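Local coordinates for protein putative creatinine amidohydrolase (Bacteroides fragilis, PDB 3LUB) that binds two zinc ions in a site of the creatininase superfamily and probably hydrolyses carbon-nitrogen bonds of linear amides, at residues F[105-110]-F[137-142]; F[23-28]-F[242-247]. One frame throughout, in Å; residues are numbered along the deposited sequence.

Interaction 1 of 2, residues F[105-110]-F[137-142]; sequences SLHVQG and PDFLIA
His-107 NE2 donates to the carboxylate of Asp-138: the main bond runs 2.9 Å to Asp-138 OD1 with an N-H...O angle of 146°, and a weak second one reaches Asp-138 OD2 at 3.2 Å. This His-carboxylate hydrogen bond ties the C-terminal end of helix 92-108 to the turn that leads into strand 140-145, an outermost strand of the chain's parallel sheet in this alpha/beta creatininase-type fold. The NE2 hydrogen thus lies between two oxygens. OD1 is met on its syn side, 29° out of the carboxylate plane, while OD1 itself lies near the imidazole plane; ring and carboxylate are turned 47° against each other. The Asp-138 group stands between its own N and carbonyl carbon, which turns it toward the helix. Arg-112 adds a long, weak ion pair to OD2 and a hydrogen bond to the backbone O of His-107, so Arg-112 lies near both partners, and its charge would probably favour the ionised carboxylate. Tyr-136 meets the imidazole ring as well.

Beneath this polar clasp lies the buried Phe-139. Its side chain and that of His-107 slide past each other in opposite directions, ring edge near ring edge, with Phe-139 CD2 3.7 Å from His-107 CD2. Phe-139 CE2 lies against the helix backbone, 3.9 Å from His-107 N, and Leu-114 of the neighbouring strand packs against Phe-139 too. Past His-107 the helix closes in a Schellman motif, Gly-110 taking a positive phi and its N bonding back to His-107 O. On the sheet-facing side of the helix, Leu-106 CB rests at the edge of the phenyl ring, 4.1 Å from Phe-139 CZ.

Interaction 2 of 2, residues F[23-28]-F[242-247]; sequences VIILPW and GLFEEM
One face of the Phe-244 ring is covered by the end of Ile-25: CD1 stands 3.8 Å from the ring centroid and 17° off the normal, a CH-pi contact displaced slightly toward the rim. The methyl spreads over several ring carbons, coming to 3.7 Å from Phe-244 CZ, and Ile-25 CG1 follows at 3.9 Å from the same CZ. The two side chains cross at about a right angle, the isoleucine reaching over the phenyl ring. The first bond of Phe-244 points neither at the strand nor away from it, but with CG anti to the carbonyl carbon (chi1 -60°) the ring reaches the strand. Ala-54 of helix 42-62 and Leu-115 of strand 113-118 also pack on it.

One turn farther along helix 226-249, Met-247, a selenomethionine, meets Val-23. The two valine branches divide the work: CG1 approaches the terminal methyl, 4.1 Å from Met-247 CE, while CG2 lies 3.7 Å from the carbonyl O of Phe-244 and also touches Met-247 CB. The selenomethionine chain bends at chi3, bringing CE to Val-23 CG1, and the two side chains cross at about a right angle. No hydrogen bond joins the segments; the contact is van der Waals packing, and all four touching residues are buried.

Val-23 and Ile-25, alternate residues of the strand, both point toward the helix, whereas Ile-24 faces the other side, where Leu-106 of helix 92-108 lies. The segment axes come within 9.4 Å at 140° between their N-to-C directions. Strand 23-28, inside the parallel sheet, is thus covered by helices on both faces, the layered alpha/beta/alpha arrangement of the creatininase fold.

How the interactions relate
The centres of the two contacts lie 13 Å apart, and both rest on the same parallel sheet. Along the chain the order is 23-28, 105-110, 137-142, 242-247, so interaction 1 forms entirely between the two halves of interaction 2, which brings the C-terminal helix 226-249 back to the first strand. Helix 92-108 and helix 226-249 lie on different faces of the sheet. Packing joins the two contacts directly: Leu-106 CD1 is 4.0 Å from Ile-24 CG2, and Leu-140 CD2 is 4.1 Å from Met-247 CE. Both sit away from the zinc site, and both are touched by the same neighbouring subunit, so these sheet-helix layers also border an assembly interface.

Interaction 1 of 2, residues F[105-110]-F[137-142]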
ATOM      1  N   SER F 105     -18.564   3.027   4.928  1.00 18.00           N
ATOM      2  CA  SER F 105     -19.960   2.611   4.701  1.00 18.09           C
ATOM      3  C   SER F 105     -20.924   3.201   5.713  1.00 17.33           C
ATOM      4  O   SER F 105     -21.879   3.875   5.340  1.00 17.52           O
ATOM      5  CB  SER F 105     -20.065   1.089   4.702  1.00 18.62           C
ATOM      6  OG  SER F 105     -19.515   0.570   3.508  1.00 20.65           O
ATOM      7  N   LEU F 106     -20.643   3.007   6.995  1.00 17.76           N
ATOM      8  CA  LEU F 106     -21.492   3.588   8.050  1.00 17.56           C
ATOM      9  C   LEU F 106     -21.625   5.125   7.934  1.00 18.78           C
ATOM     10  O   LEU F 106     -22.667   5.697   8.193  1.00 18.29           O
ATOM     11  CB  LEU F 106     -20.971   3.226   9.436  1.00 15.69           C
ATOM     12  CG  LEU F 106     -20.891   1.756   9.862  1.00 17.10           C
ATOM     13  CD1 LEU F 106     -20.256   1.690  11.219  1.00 13.93           C
ATOM     14  CD2 LEU F 106     -22.230   1.071   9.890  1.00 12.56           C
ATOM     15  N   HIS F 107     -20.550   5.797   7.546  1.00 19.89           N
ATOM     16  CA  HIS F 107     -20.605   7.241   7.371  1.00 21.30           C
ATOM     17  C   HIS F 107     -21.533   7.647   6.223  1.00 21.12           C
ATOM     18  O   HIS F 107     -22.299   8.594   6.354  1.00 22.71           O
ATOM     19  CB  HIS F 107     -19.192   7.810   7.147  1.00 23.64           C
ATOM     20  CG  HIS F 107     -19.127   9.302   7.268  1.00 21.97           C
ATOM     21  ND1 HIS F 107     -19.459  10.137   6.227  1.00 24.61           N
ATOM     22  CD2 HIS F 107     -18.812  10.102   8.312  1.00 24.13           C
ATOM     23  CE1 HIS F 107     -19.338  11.389   6.620  1.00 27.29           C
ATOM     24  NE2 HIS F 107     -18.953  11.394   7.882  1.00 25.36           N
ATOM     25  N   VAL F 108     -21.447   6.963   5.085  1.00 21.83           N
ATOM     26  CA  VAL F 108     -22.343   7.218   3.963  1.00 22.34           C
ATOM     27  C   VAL F 108     -23.801   7.034   4.402  1.00 22.37           C
ATOM     28  O   VAL F 108     -24.709   7.740   3.931  1.00 22.44           O
ATOM     29  CB  VAL F 108     -22.029   6.267   2.786  1.00 26.30           C
ATOM     30  CG1 VAL F 108     -23.214   6.121   1.826  1.00 28.71           C
ATOM     31  CG2 VAL F 108     -20.797   6.739   2.055  1.00 30.28           C
ATOM     32  N   GLN F 109     -24.026   6.074   5.291  1.00 21.46           N
ATOM     33  CA  GLN F 109     -25.379   5.745   5.765  1.00 21.77           C
ATOM     34  C   GLN F 109     -25.959   6.751   6.758  1.00 23.08           C
ATOM     35  O   GLN F 109     -27.124   6.639   7.086  1.00 23.44           O
ATOM     36  CB  GLN F 109     -25.413   4.339   6.384  1.00 21.83           C
ATOM     37  CG  GLN F 109     -25.087   3.249   5.375  1.00 18.55           C
ATOM     38  CD  GLN F 109     -24.594   1.973   6.011  1.00 16.49           C
ATOM     39  OE1 GLN F 109     -24.748   1.747   7.207  1.00 20.68           O
ATOM     40  NE2 GLN F 109     -24.002   1.130   5.207  1.00 16.69           N
ATOM     41  N   GLY F 110     -25.129   7.682   7.256  1.00 22.86           N
ATOM     42  CA  GLY F 110     -25.553   8.753   8.178  1.00 22.15           C
ATOM     43  C   GLY F 110     -25.147   8.554   9.627  1.00 22.17           C
ATOM     44  O   GLY F 110     -25.410   9.415  10.479  1.00 21.67           O
ATOM     45  N   PRO F 137     -13.662  13.581  10.655  1.00 24.51           N
ATOM     46  CA  PRO F 137     -13.696  14.370  11.906  1.00 25.86           C
ATOM     47  C   PRO F 137     -15.085  14.481  12.610  1.00 25.62           C
ATOM     48  O   PRO F 137     -15.144  14.800  13.785  1.00 27.25           O
ATOM     49  CB  PRO F 137     -13.148  15.734  11.489  1.00 24.37           C
ATOM     50  CG  PRO F 137     -13.255  15.791  10.044  1.00 25.86           C
ATOM     51  CD  PRO F 137     -13.301  14.405   9.494  1.00 26.17           C
ATOM     52  N   ASP F 138     -16.159  14.136  11.919  1.00 25.68           N
ATOM     53  CA  ASP F 138     -17.507  14.119  12.481  1.00 26.05           C
ATOM     54  C   ASP F 138     -17.972  12.725  12.988  1.00 24.65           C
ATOM     55  O   ASP F 138     -19.122  12.574  13.422  1.00 23.42           O
ATOM     56  CB  ASP F 138     -18.523  14.691  11.451  1.00 27.04           C
ATOM     57  CG  ASP F 138     -18.505  13.959  10.078  1.00 33.89           C
ATOM     58  OD1 ASP F 138     -17.616  13.100   9.784  1.00 32.86           O
ATOM     59  OD2 ASP F 138     -19.392  14.297   9.261  1.00 44.14           O
ATOM     60  N   PHE F 139     -17.071  11.731  12.967  1.00 23.49           N
ATOM     61  CA  PHE F 139     -17.414  10.335  13.271  1.00 21.41           C
ATOM     62  C   PHE F 139     -16.684   9.914  14.546  1.00 21.05           C
ATOM     63  O   PHE F 139     -15.482   9.863  14.580  1.00 22.05           O
ATOM     64  CB  PHE F 139     -17.045   9.448  12.079  1.00 22.64           C
ATOM     65  CG  PHE F 139     -17.711   8.091  12.077  1.00 22.60           C
ATOM     66  CD1 PHE F 139     -17.313   7.103  12.940  1.00 30.27           C
ATOM     67  CD2 PHE F 139     -18.710   7.797  11.168  1.00 25.21           C
ATOM     68  CE1 PHE F 139     -17.937   5.866  12.926  1.00 32.14           C
ATOM     69  CE2 PHE F 139     -19.321   6.559  11.149  1.00 24.08           C
ATOM     70  CZ  PHE F 139     -18.945   5.602  12.022  1.00 23.59           C
ATOM     71  N   LEU F 140     -17.428   9.648  15.606  1.00 21.22           N
ATOM     72  CA  LEU F 140     -16.858   9.280  16.886  1.00 21.82           C
ATOM     73  C   LEU F 140     -16.630   7.766  16.945  1.00 21.26           C
ATOM     74  O   LEU F 140     -17.574   7.011  16.799  1.00 22.16           O
ATOM     75  CB  LEU F 140     -17.829   9.687  17.980  1.00 22.37           C
ATOM     76  CG  LEU F 140     -17.410   9.442  19.427  1.00 25.28           C
ATOM     77  CD1 LEU F 140     -16.132  10.205  19.745  1.00 23.36           C
ATOM     78  CD2 LEU F 140     -18.551   9.834  20.388  1.00 23.05           C
ATOM     79  N   ILE F 141     -15.389   7.339  17.177  1.00 20.22           N
ATOM     80  CA  ILE F 141     -15.053   5.932  17.361  1.00 19.19           C
ATOM     81  C   ILE F 141     -14.392   5.733  18.724  1.00 19.28           C
ATOM     82  O   ILE F 141     -13.313   6.288  18.981  1.00 19.37           O
ATOM     83  CB  ILE F 141     -14.084   5.422  16.257  1.00 19.96           C
ATOM     84  CG1 ILE F 141     -14.571   5.812  14.865  1.00 20.79           C
ATOM     85  CG2 ILE F 141     -13.894   3.893  16.351  1.00 17.73           C
ATOM     86  CD1 ILE F 141     -13.667   5.301  13.767  1.00 20.17           C
ATOM     87  N   ALA F 142     -15.037   4.937  19.596  1.00 19.41           N
ATOM     88  CA  ALA F 142     -14.460   4.502  20.875  1.00 18.42           C
ATOM     89  C   ALA F 142     -14.012   3.037  20.773  1.00 18.38           C
ATOM     90  O   ALA F 142     -14.462   2.320  19.881  1.00 18.49           O
ATOM     91  CB  ALA F 142     -15.465   4.686  22.015  1.00 16.16           C
TER

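Interaction 2 of 2, residues F[23-28]-F[242-247]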
ATOM      1  N   VAL F  23     -26.252   4.493  18.122  1.00 24.12           N
ATOM      2  CA  VAL F  23     -24.858   3.998  18.236  1.00 23.07           C
ATOM      3  C   VAL F  23     -24.699   2.683  17.520  1.00 21.45           C
ATOM      4  O   VAL F  23     -25.617   1.901  17.526  1.00 20.18           O
ATOM      5  CB  VAL F  23     -24.439   3.867  19.712  1.00 25.08           C
ATOM      6  CG1 VAL F  23     -22.948   3.572  19.840  1.00 22.28           C
ATOM      7  CG2 VAL F  23     -24.850   5.134  20.477  1.00 22.07           C
ATOM      8  N   ILE F  24     -23.537   2.463  16.879  1.00 20.41           N
ATOM      9  CA  ILE F  24     -23.192   1.165  16.255  1.00 18.44           C
ATOM     10  C   ILE F  24     -22.136   0.501  17.126  1.00 17.98           C
ATOM     11  O   ILE F  24     -21.206   1.137  17.611  1.00 18.52           O
ATOM     12  CB  ILE F  24     -22.633   1.324  14.787  1.00 18.78           C
ATOM     13  CG1 ILE F  24     -23.519   2.273  13.928  1.00 22.14           C
ATOM     14  CG2 ILE F  24     -22.369  -0.036  14.121  1.00 15.61           C
ATOM     15  CD1 ILE F  24     -24.999   1.995  13.945  1.00 22.20           C
ATOM     16  N   ILE F  25     -22.276  -0.795  17.337  1.00 17.81           N
ATOM     17  CA  ILE F  25     -21.308  -1.555  18.134  1.00 19.41           C
ATOM     18  C   ILE F  25     -20.682  -2.573  17.222  1.00 16.78           C
ATOM     19  O   ILE F  25     -21.389  -3.345  16.596  1.00 17.79           O
ATOM     20  CB  ILE F  25     -21.937  -2.304  19.333  1.00 21.24           C
ATOM     21  CG1 ILE F  25     -23.070  -1.475  20.000  1.00 23.60           C
ATOM     22  CG2 ILE F  25     -20.878  -2.648  20.256  1.00 15.04           C
ATOM     23  CD1 ILE F  25     -22.676  -0.163  20.434  1.00 30.14           C
ATOM     24  N   LEU F  26     -19.358  -2.547  17.115  1.00 17.38           N
ATOM     25  CA  LEU F  26     -18.625  -3.514  16.328  1.00 17.49           C
ATOM     26  C   LEU F  26     -17.875  -4.481  17.246  1.00 18.03           C
ATOM     27  O   LEU F  26     -16.849  -4.114  17.823  1.00 19.07           O
ATOM     28  CB  LEU F  26     -17.662  -2.792  15.376  1.00 18.73           C
ATOM     29  CG  LEU F  26     -16.826  -3.610  14.384  1.00 17.03           C
ATOM     30  CD1 LEU F  26     -17.763  -4.349  13.431  1.00 10.71           C
ATOM     31  CD2 LEU F  26     -15.849  -2.678  13.641  1.00 15.65           C
ATOM     32  N   PRO F  27     -18.393  -5.715  17.413  1.00 18.35           N
ATOM     33  CA  PRO F  27     -17.607  -6.693  18.126  1.00 18.28           C
ATOM     34  C   PRO F  27     -16.414  -7.155  17.246  1.00 18.70           C
ATOM     35  O   PRO F  27     -16.557  -7.366  16.038  1.00 18.21           O
ATOM     36  CB  PRO F  27     -18.607  -7.833  18.423  1.00 18.89           C
ATOM     37  CG  PRO F  27     -19.958  -7.315  18.011  1.00 19.76           C
ATOM     38  CD  PRO F  27     -19.680  -6.270  16.974  1.00 20.07           C
ATOM     39  N   TRP F  28     -15.234  -7.236  17.852  1.00 18.75           N
ATOM     40  CA  TRP F  28     -14.045  -7.598  17.117  1.00 17.27           C
ATOM     41  C   TRP F  28     -13.300  -8.630  17.915  1.00 16.57           C
ATOM     42  O   TRP F  28     -12.869  -8.391  19.088  1.00 16.98           O
ATOM     43  CB  TRP F  28     -13.196  -6.358  16.853  1.00 16.76           C
ATOM     44  CG  TRP F  28     -12.230  -6.524  15.767  1.00 15.35           C
ATOM     45  CD1 TRP F  28     -11.362  -7.562  15.602  1.00 15.30           C
ATOM     46  CD2 TRP F  28     -12.017  -5.642  14.665  1.00 13.93           C
ATOM     47  NE1 TRP F  28     -10.604  -7.369  14.485  1.00 16.73           N
ATOM     48  CE2 TRP F  28     -10.970  -6.197  13.889  1.00 15.12           C
ATOM     49  CE3 TRP F  28     -12.575  -4.417  14.278  1.00 11.18           C
ATOM     50  CZ2 TRP F  28     -10.481  -5.586  12.729  1.00 14.49           C
ATOM     51  CZ3 TRP F  28     -12.099  -3.815  13.144  1.00 16.71           C
ATOM     52  CH2 TRP F  28     -11.058  -4.402  12.368  1.00 18.06           C
ATOM     53  N   GLY F 242     -24.831   2.074  29.889  1.00 21.25           N
ATOM     54  CA  GLY F 242     -24.610   3.468  30.247  1.00 21.57           C
ATOM     55  C   GLY F 242     -23.769   4.277  29.249  1.00 21.98           C
ATOM     56  O   GLY F 242     -24.102   5.435  28.924  1.00 22.63           O
ATOM     57  N   LEU F 243     -22.696   3.676  28.766  1.00 21.13           N
ATOM     58  CA  LEU F 243     -21.868   4.281  27.733  1.00 21.11           C
ATOM     59  C   LEU F 243     -22.614   4.453  26.431  1.00 21.79           C
ATOM     60  O   LEU F 243     -22.497   5.503  25.777  1.00 21.61           O
ATOM     61  CB  LEU F 243     -20.607   3.440  27.491  1.00 21.91           C
ATOM     62  CG  LEU F 243     -19.748   3.779  26.258  1.00 20.07           C
ATOM     63  CD1 LEU F 243     -18.978   5.007  26.495  1.00 21.03           C
ATOM     64  CD2 LEU F 243     -18.789   2.613  25.946  1.00 20.77           C
ATOM     65  N   PHE F 244     -23.367   3.430  26.023  1.00 22.43           N
ATOM     66  CA  PHE F 244     -24.212   3.568  24.824  1.00 23.53           C
ATOM     67  C   PHE F 244     -25.156   4.770  24.982  1.00 23.77           C
ATOM     68  O   PHE F 244     -25.289   5.574  24.088  1.00 24.96           O
ATOM     69  CB  PHE F 244     -25.083   2.320  24.537  1.00 24.18           C
ATOM     70  CG  PHE F 244     -24.315   1.033  24.314  1.00 24.95           C
ATOM     71  CD1 PHE F 244     -22.927   0.986  24.286  1.00 27.09           C
ATOM     72  CD2 PHE F 244     -25.010  -0.137  24.100  1.00 26.09           C
ATOM     73  CE1 PHE F 244     -22.264  -0.216  24.099  1.00 24.57           C
ATOM     74  CE2 PHE F 244     -24.347  -1.335  23.892  1.00 21.83           C
ATOM     75  CZ  PHE F 244     -22.974  -1.374  23.899  1.00 23.32           C
ATOM     76  N   GLU F 245     -25.831   4.871  26.117  1.00 24.02           N
ATOM     77  CA  GLU F 245     -26.809   5.971  26.311  1.00 24.44           C
ATOM     78  C   GLU F 245     -26.163   7.345  26.254  1.00 24.08           C
ATOM     79  O   GLU F 245     -26.677   8.242  25.603  1.00 25.68           O
ATOM     80  CB  GLU F 245     -27.546   5.841  27.648  1.00 23.50           C
ATOM     81  CG  GLU F 245     -28.591   4.711  27.719  1.00 26.66           C
ATOM     82  CD  GLU F 245     -28.725   4.114  29.123  1.00 32.77           C
ATOM     83  OE1 GLU F 245     -27.978   4.582  30.018  1.00 33.41           O
ATOM     84  OE2 GLU F 245     -29.559   3.185  29.335  1.00 35.01           O
ATOM     85  N   GLU F 246     -25.049   7.513  26.951  1.00 24.94           N
ATOM     86  CA  GLU F 246     -24.344   8.806  26.977  1.00 25.28           C
ATOM     87  C   GLU F 246     -23.723   9.147  25.631  1.00 26.10           C
ATOM     88  O   GLU F 246     -23.716  10.303  25.241  1.00 27.16           O
ATOM     89  CB  GLU F 246     -23.259   8.811  28.028  1.00 25.08           C
ATOM     90  CG  GLU F 246     -23.750   8.636  29.436  1.00 27.73           C
ATOM     91  CD  GLU F 246     -22.640   8.132  30.350  1.00 29.95           C
ATOM     92  OE1 GLU F 246     -21.552   7.779  29.818  1.00 32.90           O
ATOM     93  OE2 GLU F 246     -22.840   8.071  31.590  1.00 35.01           O
HETATM   94  N   MSE F 247     -23.206   8.157  24.911  1.00 25.77           N
HETATM   95  CA  MSE F 247     -22.760   8.389  23.530  1.00 26.28           C
HETATM   96  C   MSE F 247     -23.874   8.904  22.646  1.00 28.45           C
HETATM   97  O   MSE F 247     -23.650   9.826  21.856  1.00 28.78           O
HETATM   98  CB  MSE F 247     -22.159   7.132  22.905  1.00 25.84           C
HETATM   99  CG  MSE F 247     -20.770   6.811  23.411  1.00 24.79           C
HETATM  100 SE   MSE F 247     -20.081   5.164  22.607  0.75 31.57          SE
HETATM  101  CE  MSE F 247     -19.706   5.884  20.784  1.00 21.42           C
TER